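Local coordinates for alkaline phosphatase D (Bacillus subtilis, PDB 2YEQ), which hydrolyses phosphate esters, releasing phosphate from monoesters and acting as a phosphodiesterase, with an active site that contains iron and calcium, at residues A[285-290]-A[347-352]; A[303-308]-A[353-358]. All blocks are in the same frame, centred on the assembly; numbering follows the deposited sequence.

In the fold
Interaction 1 and interaction 2 interleave along the chain: 285-290, then 303-308, then 347-352, which runs without a break into 353-358. Their centres lie 11 Å apart, each about 20 Å from the centre of the chain, inside the PhoD-like phosphatase region. Interaction 1 sits where the small sheet of strands 291-292 and 347-348 ends in a turn; interaction 2 sits where helix 356-368 begins. The continuous piece 347-358 therefore meets two separate loops in succession, and those loops meet each other too, so the fold is joined here largely through loops and the ends of short secondary-structure elements. Y355 packs against both M349 and Q285, and one water serves both contacts.

Interaction 1. Residues A[285-290]-A[347-352]; sequences QANNDG and YSMDSW. With NA (sodium ion), chain B; PE5 (3,6,9,12,15,18,21,24-octaoxahexacosan-1-ol), chain E.
M349 packs against the backbone of 285-290 at the head of a type I beta turn, S348 to S351, where the antiparallel pair of strands 291-292 and 347-348 gives way to loop. Its N-H donates to G290 O at 2.9 Å, a nearly straight bond (168°). Beyond that bond the packing is tight. M349 CB lies 3.4 Å from G290 O. With CG anti to the carbonyl carbon (chi1 -65°), M349 CG comes to 3.3 Å from A286 O. A bend at chi2 then carries the sulfur over A286, M349 SD standing 3.6 Å from A286 O with A286 CB a little farther off, while S298 of helix 296-299 also touches the M349 side chain.

The polar flank is different in character. Q285 and D350 lie side by side and point the same way; Q285 NE2 reaches D350 OD1 at 2.8 Å, straight at the hydrogen (176°), but on the anti side and well out of the carboxylate plane. R279 and R282 form salt bridges with the same oxygen, which would probably ease the repulsion from the nearby D289 carboxylate, whose OD2 is hydrogen-bonded to N216. The other end of the amide faces a hydrated ion: Q285 OE1 binds sodium at 2.4 Å, four waters and D284 supplying the remaining ligands. The solvent side begins at the ion, where waters rather than protein atoms make up most of the coordination shell. A water also bridges the segments, accepting from A286 N and donating to M349 O, the latter at 2.7 Å.

Interaction 2. Residues A[303-308]-A[353-358]; sequences RTLLGK and DGYPAQ. With PE5 (3,6,9,12,15,18,21,24-octaoxahexacosan-1-ol), chain E.
The N-terminus of helix 356-368 is the setting, with Y355 at its N-cap position and its ring held between R303 and L305 of the opposite loop. The R303 guanidinium lies over one face as a cation-pi stack, its CZ 4.4 Å from the ring centroid and the planes 28° apart, with NH2 displaced toward the rim. On the other face L305 makes a CH-pi contact, CD2 standing 3.7 Å from the centroid, almost exactly on the ring normal. The arginine is fixed in rotation by its NH1, which donates to G354 O at 2.7 Å, in the guanidinium plane and straight (176°), while a water links NH2 to the same carbonyl. D283 and R282 hold the tyrosine hydroxyl. An alanine in place of Y355 would probably leave the R303 guanidinium and L305 CD2 facing a gap, with the D283 carbonyl losing its hydroxyl partner.

In the first turn of the helix, Q358 leaves with CG anti to the backbone N (chi1 167°), then bends at chi2, and its amide meets the loop 304-306. Its OE1 accepts from two successive amides, L305 N and L306 N, each at 3.0 Å; the first lies on a lone pair in the carbonyl plane, the second is tilted out of that plane. NE2 donates to E311 of helix 308-320. T304 OG1 accepts from G307 N at 2.8 Å, an ST motif. One glutamine oxygen thus satisfies two buried amides, and an aromatic ring shares its faces between a cation and an aliphatic chain, so that polar and apolar forces together tie the loop to the helix start.

Interaction 1. Residues A[285-290]-A[347-352]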
loop_
_atom_site.group_PDB
_atom_site.type_symbol
_atom_site.label_atom_id
_atom_site.label_comp_id
_atom_site.label_asym_id
_atom_site.label_seq_id
_atom_site.Cartn_x
_atom_site.Cartn_y
_atom_site.Cartn_z
ATOM N N GLN A 285 -4.625 9.157 -17.800
ATOM C CA GLN A 285 -5.773 8.295 -18.048
ATOM C C GLN A 285 -6.536 8.706 -19.338
ATOM O O GLN A 285 -6.801 9.889 -19.577
ATOM C CB GLN A 285 -6.740 8.282 -16.874
ATOM C CG GLN A 285 -6.112 7.846 -15.534
ATOM C CD GLN A 285 -5.583 9.012 -14.731
ATOM O OE1 GLN A 285 -5.393 10.114 -15.290
ATOM N NE2 GLN A 285 -5.333 8.802 -13.416
ATOM N N ALA A 286 -6.888 7.700 -20.134
ATOM C CA ALA A 286 -7.632 7.881 -21.374
ATOM C C ALA A 286 -9.080 8.131 -21.106
ATOM O O ALA A 286 -9.605 7.793 -20.025
ATOM C CB ALA A 286 -7.488 6.634 -22.257
ATOM N N ASN A 287 -9.740 8.738 -22.098
ATOM C CA ASN A 287 -11.182 8.942 -22.112
ATOM C C ASN A 287 -11.709 9.738 -20.955
ATOM O O ASN A 287 -12.837 9.482 -20.477
ATOM C CB ASN A 287 -11.957 7.602 -22.199
ATOM C CG ASN A 287 -11.469 6.682 -23.322
ATOM O OD1 ASN A 287 -11.400 5.438 -23.160
ATOM N ND2 ASN A 287 -11.154 7.267 -24.465
ATOM N N ASN A 288 -10.932 10.736 -20.516
ATOM C CA ASN A 288 -11.306 11.573 -19.371
ATOM C C ASN A 288 -11.442 10.805 -18.051
ATOM O O ASN A 288 -12.136 11.264 -17.128
ATOM C CB ASN A 288 -12.613 12.339 -19.646
ATOM C CG ASN A 288 -12.430 13.460 -20.655
ATOM O OD1 ASN A 288 -13.265 13.649 -21.518
ATOM N ND2 ASN A 288 -11.338 14.197 -20.545
ATOM N N ASP A 289 -10.786 9.646 -17.956
ATOM C CA ASP A 289 -10.776 8.880 -16.702
ATOM C C ASP A 289 -12.161 8.296 -16.403
ATOM O O ASP A 289 -13.072 8.317 -17.241
ATOM C CB ASP A 289 -10.281 9.773 -15.525
ATOM C CG ASP A 289 -9.509 8.985 -14.432
ATOM O OD1 ASP A 289 -9.621 7.720 -14.368
ATOM O OD2 ASP A 289 -8.794 9.639 -13.640
ATOM N N GLY A 290 -12.327 7.751 -15.207
ATOM C CA GLY A 290 -13.584 7.131 -14.841
ATOM C C GLY A 290 -13.697 5.741 -15.471
ATOM O O GLY A 290 -12.698 5.113 -15.833
ATOM N N TYR A 347 -14.592 -0.180 -18.755
ATOM C CA TYR A 347 -13.365 -0.462 -18.016
ATOM C C TYR A 347 -12.943 0.733 -17.167
ATOM O O TYR A 347 -13.271 1.885 -17.489
ATOM C CB TYR A 347 -12.245 -0.786 -18.977
ATOM C CG TYR A 347 -12.444 -2.122 -19.664
ATOM C CD1 TYR A 347 -12.423 -3.304 -18.931
ATOM C CD2 TYR A 347 -12.670 -2.200 -21.033
ATOM C CE1 TYR A 347 -12.616 -4.525 -19.541
ATOM C CE2 TYR A 347 -12.858 -3.419 -21.663
ATOM C CZ TYR A 347 -12.832 -4.578 -20.908
ATOM O OH TYR A 347 -13.020 -5.788 -21.510
ATOM N N SER A 348 -12.183 0.450 -16.106
ATOM C CA SER A 348 -11.598 1.503 -15.275
ATOM C C SER A 348 -10.395 2.089 -15.962
ATOM O O SER A 348 -9.406 1.405 -16.201
ATOM C CB SER A 348 -11.193 0.967 -13.901
ATOM O OG SER A 348 -10.366 1.903 -13.226
ATOM N N MET A 349 -10.457 3.378 -16.280
ATOM C CA MET A 349 -9.366 4.018 -17.023
ATOM C C MET A 349 -8.138 4.246 -16.155
ATOM O O MET A 349 -7.032 4.442 -16.660
ATOM C CB MET A 349 -9.879 5.343 -17.652
ATOM C CG MET A 349 -10.965 5.111 -18.703
ATOM S SD MET A 349 -10.243 4.272 -20.148
ATOM C CE MET A 349 -10.932 2.609 -20.063
ATOM N N ASP A 350 -8.311 4.149 -14.844
ATOM C CA ASP A 350 -7.207 4.353 -13.881
ATOM C C ASP A 350 -6.488 3.057 -13.472
ATOM O O ASP A 350 -5.418 3.097 -12.843
ATOM C CB ASP A 350 -7.749 5.058 -12.641
ATOM C CG ASP A 350 -6.650 5.571 -11.728
ATOM O OD1 ASP A 350 -5.747 6.328 -12.183
ATOM O OD2 ASP A 350 -6.704 5.209 -10.524
ATOM N N SER A 351 -7.067 1.926 -13.871
ATOM C CA SER A 351 -6.520 0.584 -13.614
ATOM C C SER A 351 -5.739 0.061 -14.816
ATOM O O SER A 351 -5.594 0.766 -15.813
ATOM C CB SER A 351 -7.668 -0.384 -13.286
ATOM O OG SER A 351 -8.400 0.079 -12.161
ATOM N N TRP A 352 -5.215 -1.170 -14.729
ATOM C CA TRP A 352 -4.443 -1.730 -15.833
ATOM C C TRP A 352 -5.299 -1.909 -17.118
ATOM O O TRP A 352 -4.754 -1.799 -18.220
ATOM C CB TRP A 352 -3.774 -3.055 -15.473
ATOM C CG TRP A 352 -2.590 -2.960 -14.565
ATOM C CD1 TRP A 352 -2.621 -2.760 -13.211
ATOM C CD2 TRP A 352 -1.230 -3.065 -14.917
ATOM N NE1 TRP A 352 -1.367 -2.746 -12.712
ATOM C CE2 TRP A 352 -0.486 -2.916 -13.740
ATOM C CE3 TRP A 352 -0.547 -3.256 -16.126
ATOM C CZ2 TRP A 352 0.887 -2.993 -13.720
ATOM C CZ3 TRP A 352 0.788 -3.327 -16.107
ATOM C CH2 TRP A 352 1.511 -3.195 -14.914
HETATM NA NA NA B . -5.869 12.440 -15.665
HETATM C C48 PE5 E . -8.518 -7.636 -22.689
HETATM C C50 PE5 E . -8.105 -6.170 -22.840
HETATM O O1 PE5 E . -8.459 -5.402 -21.673
HETATM C C1 PE5 E . -9.536 -4.461 -21.815
HETATM C C2 PE5 E . -9.040 -3.027 -22.034
HETATM O O2 PE5 E . -9.075 -2.580 -23.411
HETATM O O HOH W 1 -7.282 11.831 -17.422
HETATM O O HOH W 2 -6.355 5.059 -19.189
HETATM O O HOH W 3 -7.565 12.020 -14.133
HETATM O O HOH W 4 -6.390 14.665 -15.759
HETATM O O HOH W 5 -4.597 12.929 -13.868
#

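Interaction 2. Residues A[303-308]-A[353-358]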
loop_
_atom_site.group_PDB
_atom_site.type_symbol
_atom_site.label_atom_id
_atom_site.label_comp_id
_atom_site.label_asym_id
_atom_site.label_seq_id
_atom_site.Cartn_x
_atom_site.Cartn_y
_atom_site.Cartn_z
ATOM N N ARG A 303 1.328 4.121 -24.870
ATOM C CA ARG A 303 1.013 4.554 -23.518
ATOM C C ARG A 303 1.596 3.599 -22.494
ATOM O O ARG A 303 1.567 2.376 -22.706
ATOM C CB ARG A 303 -0.471 4.662 -23.338
ATOM C CG ARG A 303 -1.047 5.879 -24.043
ATOM C CD ARG A 303 -2.533 5.920 -23.962
ATOM N NE ARG A 303 -2.990 6.248 -22.618
ATOM C CZ ARG A 303 -3.683 5.446 -21.803
ATOM N NH1 ARG A 303 -4.015 4.209 -22.165
ATOM N NH2 ARG A 303 -4.037 5.881 -20.596
ATOM N N THR A 304 2.143 4.176 -21.419
ATOM C CA THR A 304 2.874 3.457 -20.380
ATOM C C THR A 304 2.245 3.717 -19.000
ATOM O O THR A 304 1.610 4.765 -18.783
ATOM C CB THR A 304 4.345 3.884 -20.371
ATOM O OG1 THR A 304 5.088 2.986 -19.548
ATOM C CG2 THR A 304 4.540 5.377 -19.880
ATOM N N LEU A 305 2.376 2.731 -18.108
ATOM C CA LEU A 305 2.086 2.911 -16.668
ATOM C C LEU A 305 3.396 3.040 -15.933
ATOM O O LEU A 305 3.532 3.869 -15.037
ATOM C CB LEU A 305 1.349 1.714 -16.057
ATOM C CG LEU A 305 -0.144 1.717 -15.822
ATOM C CD1 LEU A 305 -0.516 0.341 -15.209
ATOM C CD2 LEU A 305 -0.641 2.852 -14.926
ATOM N N LEU A 306 4.367 2.205 -16.302
ATOM C CA LEU A 306 5.577 2.051 -15.527
ATOM C C LEU A 306 6.650 3.004 -15.950
ATOM O O LEU A 306 7.578 3.290 -15.163
ATOM C CB LEU A 306 6.147 0.639 -15.683
ATOM C CG LEU A 306 5.288 -0.543 -15.258
ATOM C CD1 LEU A 306 6.032 -1.862 -15.570
ATOM C CD2 LEU A 306 4.913 -0.420 -13.757
ATOM N N GLY A 307 6.577 3.453 -17.208
ATOM C CA GLY A 307 7.697 4.131 -17.828
ATOM C C GLY A 307 8.699 3.118 -18.319
ATOM O O GLY A 307 8.754 1.981 -17.810
ATOM N N LYS A 308 9.522 3.532 -19.282
ATOM C CA LYS A 308 10.401 2.618 -20.001
ATOM C C LYS A 308 11.437 1.965 -19.108
ATOM O O LYS A 308 11.672 0.771 -19.232
ATOM C CB LYS A 308 11.114 3.334 -21.161
ATOM C CG LYS A 308 12.184 2.487 -21.889
ATOM C CD LYS A 308 11.847 2.250 -23.362
ATOM C CE LYS A 308 10.707 1.236 -23.535
ATOM N NZ LYS A 308 11.131 0.020 -24.306
ATOM N N ASP A 353 -6.606 -2.119 -16.983
ATOM C CA ASP A 353 -7.499 -2.154 -18.144
ATOM C C ASP A 353 -7.452 -0.819 -18.958
ATOM O O ASP A 353 -7.821 -0.803 -20.139
ATOM C CB ASP A 353 -8.943 -2.376 -17.731
ATOM C CG ASP A 353 -9.310 -3.869 -17.494
ATOM O OD1 ASP A 353 -8.722 -4.777 -18.135
ATOM O OD2 ASP A 353 -10.218 -4.087 -16.660
ATOM N N GLY A 354 -7.040 0.271 -18.299
ATOM C CA GLY A 354 -6.907 1.604 -18.927
ATOM C C GLY A 354 -5.603 1.741 -19.683
ATOM O O GLY A 354 -5.399 2.725 -20.409
ATOM N N TYR A 355 -4.703 0.780 -19.453
ATOM C CA TYR A 355 -3.379 0.742 -20.025
ATOM C C TYR A 355 -3.130 -0.657 -20.624
ATOM O O TYR A 355 -2.148 -1.308 -20.283
ATOM C CB TYR A 355 -2.310 1.082 -18.975
ATOM C CG TYR A 355 -2.470 2.494 -18.379
ATOM C CD1 TYR A 355 -3.503 2.779 -17.493
ATOM C CD2 TYR A 355 -1.614 3.541 -18.761
ATOM C CE1 TYR A 355 -3.681 4.054 -16.971
ATOM C CE2 TYR A 355 -1.760 4.829 -18.212
ATOM C CZ TYR A 355 -2.813 5.080 -17.332
ATOM O OH TYR A 355 -3.031 6.321 -16.796
ATOM N N PRO A 356 -3.996 -1.093 -21.539
ATOM C CA PRO A 356 -3.947 -2.496 -22.039
ATOM C C PRO A 356 -2.687 -2.874 -22.781
ATOM O O PRO A 356 -2.256 -4.022 -22.680
ATOM C CB PRO A 356 -5.177 -2.593 -22.940
ATOM C CG PRO A 356 -5.381 -1.166 -23.431
ATOM C CD PRO A 356 -5.030 -0.313 -22.240
ATOM N N ALA A 357 -2.056 -1.939 -23.493
ATOM C CA ALA A 357 -0.816 -2.268 -24.189
ATOM C C ALA A 357 0.329 -2.483 -23.228
ATOM O O ALA A 357 1.170 -3.367 -23.412
ATOM C CB ALA A 357 -0.438 -1.187 -25.211
ATOM N N GLN A 358 0.400 -1.638 -22.214
ATOM C CA GLN A 358 1.380 -1.829 -21.157
ATOM C C GLN A 358 1.174 -3.228 -20.542
ATOM O O GLN A 358 2.137 -3.942 -20.298
ATOM C CB GLN A 358 1.207 -0.753 -20.083
ATOM C CG GLN A 358 1.956 -1.010 -18.802
ATOM C CD GLN A 358 3.435 -0.807 -18.922
ATOM O OE1 GLN A 358 3.958 0.251 -18.581
ATOM N NE2 GLN A 358 4.140 -1.828 -19.380
HETATM C C48 PE5 E . -8.518 -7.636 -22.689
HETATM C C50 PE5 E . -8.105 -6.170 -22.840
HETATM O O1 PE5 E . -8.459 -5.402 -21.673
HETATM C C1 PE5 E . -9.536 -4.461 -21.815
HETATM C C2 PE5 E . -9.040 -3.027 -22.034
HETATM O O2 PE5 E . -9.075 -2.580 -23.411
HETATM O O HOH W 6 -0.790 0.959 -22.229
HETATM O O HOH W 2 -6.355 5.059 -19.189
#